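Long-range contact in austinol synthesis protein H (Emericella nidulans FGSC A4, PDB 5X9K), which takes part in the biosynthesis of the fungal meroterpenoids austinol and dehydroaustinol as a homodimeric member of the trt14 isomerase family: residues 108-113 against 129-134. Numbering follows the deposited sequence.
Sequences KVVLHI and VYILQI
Val109 and Leu111 pair with Leu132 and Tyr130 in an antiparallel ladder, the half away from the turn of the hairpin in the curved mixed sheet, where strand 108-119 begins and strand 122-134 ends. The strand directions differ by 163°, and both hydrogen-bonded pairs are reciprocal. Val109 N reaches Leu132 O at 2.8 Å and Leu132 N returns to Val109 O with an N-H...O angle of 177°; Leu111 N meets Tyr130 O at 2.9 Å, and each donor of this second pair lies in the carbonyl plane of its acceptor. Tyr130 O also receives the CA-H of Val110.

On the face carrying Val110, Val129 and Ile131, Val110 divides its branches: CG1, anti to the backbone N (chi1 -177°), touches Val129 CG1 at 3.9 Å, while CG2 runs beside Ile131 CG1. Val101 of the second subunit packs on Val110 and Ile131, placing this face at the dimer interface. On the other face Ile113 CG1 sits over the Tyr130 ring, 4.1 Å from its CG, while Phe144 meets that ring edge-to-face; helix 26-38 covers Val109 and Leu132.

Where strand 108-119 begins, Lys108 bends at chi4, bringing NZ to Gln133 OE1 in a weak 3.2 Å bond. Gln133 NE2 bonds Glu142 OE2, and Lys108 NZ also faces Glu99 of the second subunit in a long, weak ion pair. Side-chain contacts along the rest of the ladder are apolar, so its polar pairing falls to the four backbone bonds.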
loop_
_atom_site.group_PDB
_atom_site.type_symbol
_atom_site.label_atom_id
_atom_site.label_comp_id
_atom_site.label_asym_id
_atom_site.label_seq_id
_atom_site.Cartn_x
_atom_site.Cartn_y
_atom_site.Cartn_z
ATOM N N LYS A 108 -1.432 13.747 -7.507
ATOM C CA LYS A 108 -1.490 12.561 -6.658
ATOM C C LYS A 108 -0.764 12.796 -5.341
ATOM O O LYS A 108 0.326 13.386 -5.301
ATOM C CB LYS A 108 -0.902 11.343 -7.382
ATOM C CG LYS A 108 -1.792 10.838 -8.511
ATOM C CD LYS A 108 -1.241 9.558 -9.146
ATOM C CE LYS A 108 -1.832 9.325 -10.531
ATOM N NZ LYS A 108 -2.466 7.985 -10.656
ATOM N N VAL A 109 -1.387 12.340 -4.259
ATOM C CA VAL A 109 -0.828 12.418 -2.922
ATOM C C VAL A 109 -0.785 11.006 -2.372
ATOM O O VAL A 109 -1.808 10.310 -2.370
ATOM C CB VAL A 109 -1.658 13.320 -1.997
ATOM C CG1 VAL A 109 -1.067 13.300 -0.611
ATOM C CG2 VAL A 109 -1.761 14.773 -2.566
ATOM N N VAL A 110 0.383 10.588 -1.907
ATOM C CA VAL A 110 0.580 9.251 -1.349
ATOM C C VAL A 110 0.760 9.385 0.154
ATOM O O VAL A 110 1.604 10.168 0.616
ATOM C CB VAL A 110 1.790 8.542 -1.978
ATOM C CG1 VAL A 110 1.902 7.120 -1.417
ATOM C CG2 VAL A 110 1.633 8.483 -3.485
ATOM N N LEU A 111 -0.015 8.610 0.919
ATOM C CA LEU A 111 -0.031 8.726 2.372
ATOM C C LEU A 111 0.072 7.356 3.014
ATOM O O LEU A 111 -0.616 6.421 2.601
ATOM C CB LEU A 111 -1.313 9.393 2.860
ATOM C CG LEU A 111 -1.565 10.819 2.378
ATOM C CD1 LEU A 111 -2.983 11.244 2.691
ATOM C CD2 LEU A 111 -0.563 11.764 3.037
ATOM N N HIS A 112 0.915 7.254 4.041
ATOM C CA HIS A 112 0.930 6.086 4.912
ATOM C C HIS A 112 -0.025 6.374 6.072
ATOM O O HIS A 112 0.258 7.218 6.931
ATOM C CB HIS A 112 2.359 5.795 5.374
ATOM C CG HIS A 112 2.493 4.520 6.134
ATOM N ND1 HIS A 112 3.652 4.169 6.793
ATOM C CD2 HIS A 112 1.620 3.504 6.332
ATOM C CE1 HIS A 112 3.478 3.002 7.382
ATOM N NE2 HIS A 112 2.256 2.574 7.114
ATOM N N ILE A 113 -1.166 5.676 6.088
ATOM C CA ILE A 113 -2.303 5.987 6.946
ATOM C C ILE A 113 -2.450 4.933 8.035
ATOM O O ILE A 113 -2.296 3.734 7.775
ATOM C CB ILE A 113 -3.594 6.047 6.107
ATOM C CG1 ILE A 113 -3.518 7.189 5.101
ATOM C CG2 ILE A 113 -4.840 6.153 7.010
ATOM C CD1 ILE A 113 -3.733 8.511 5.728
ATOM N N VAL A 129 -1.686 2.178 2.681
ATOM C CA VAL A 129 -1.153 3.202 1.794
ATOM C C VAL A 129 -2.326 3.713 0.969
ATOM O O VAL A 129 -3.019 2.928 0.312
ATOM C CB VAL A 129 -0.024 2.668 0.903
ATOM C CG1 VAL A 129 0.489 3.771 -0.026
ATOM C CG2 VAL A 129 1.129 2.127 1.771
ATOM N N TYR A 130 -2.582 5.012 1.043
ATOM C CA TYR A 130 -3.545 5.645 0.159
ATOM C C TYR A 130 -2.779 6.340 -0.950
ATOM O O TYR A 130 -1.789 7.028 -0.688
ATOM C CB TYR A 130 -4.394 6.686 0.900
ATOM C CG TYR A 130 -5.574 6.165 1.692
ATOM C CD1 TYR A 130 -5.790 4.802 1.878
ATOM C CD2 TYR A 130 -6.497 7.058 2.234
ATOM C CE1 TYR A 130 -6.902 4.349 2.593
ATOM C CE2 TYR A 130 -7.577 6.625 2.946
ATOM C CZ TYR A 130 -7.786 5.281 3.125
ATOM O OH TYR A 130 -8.889 4.878 3.836
ATOM N N ILE A 131 -3.245 6.192 -2.183
ATOM C CA ILE A 131 -2.805 7.057 -3.287
ATOM C C ILE A 131 -4.037 7.792 -3.799
ATOM O O ILE A 131 -4.924 7.177 -4.402
ATOM C CB ILE A 131 -2.125 6.276 -4.416
ATOM C CG1 ILE A 131 -0.881 5.553 -3.892
ATOM C CG2 ILE A 131 -1.743 7.227 -5.542
ATOM C CD1 ILE A 131 -0.225 4.627 -4.903
ATOM N N LEU A 132 -4.086 9.106 -3.584
ATOM C CA LEU A 132 -5.260 9.909 -3.914
ATOM C C LEU A 132 -4.931 10.801 -5.101
ATOM O O LEU A 132 -3.976 11.586 -5.038
ATOM C CB LEU A 132 -5.698 10.751 -2.717
ATOM C CG LEU A 132 -5.900 9.948 -1.419
ATOM C CD1 LEU A 132 -6.279 10.848 -0.261
ATOM C CD2 LEU A 132 -6.951 8.877 -1.627
ATOM N N GLN A 133 -5.715 10.668 -6.176
ATOM C CA GLN A 133 -5.639 11.557 -7.334
ATOM C C GLN A 133 -6.745 12.598 -7.215
ATOM O O GLN A 133 -7.921 12.242 -7.112
ATOM C CB GLN A 133 -5.796 10.783 -8.643
ATOM C CG GLN A 133 -5.597 11.616 -9.935
ATOM C CD GLN A 133 -5.754 10.765 -11.191
ATOM O OE1 GLN A 133 -5.114 9.733 -11.326
ATOM N NE2 GLN A 133 -6.634 11.185 -12.101
ATOM N N ILE A 134 -6.369 13.874 -7.252
ATOM C CA ILE A 134 -7.319 14.972 -7.103
ATOM C C ILE A 134 -7.741 15.442 -8.492
ATOM O O ILE A 134 -6.977 15.329 -9.458
ATOM C CB ILE A 134 -6.689 16.109 -6.277
ATOM C CG1 ILE A 134 -6.091 15.564 -4.973
ATOM C CG2 ILE A 134 -7.694 17.225 -6.002
ATOM C CD1 ILE A 134 -7.076 14.742 -4.175
#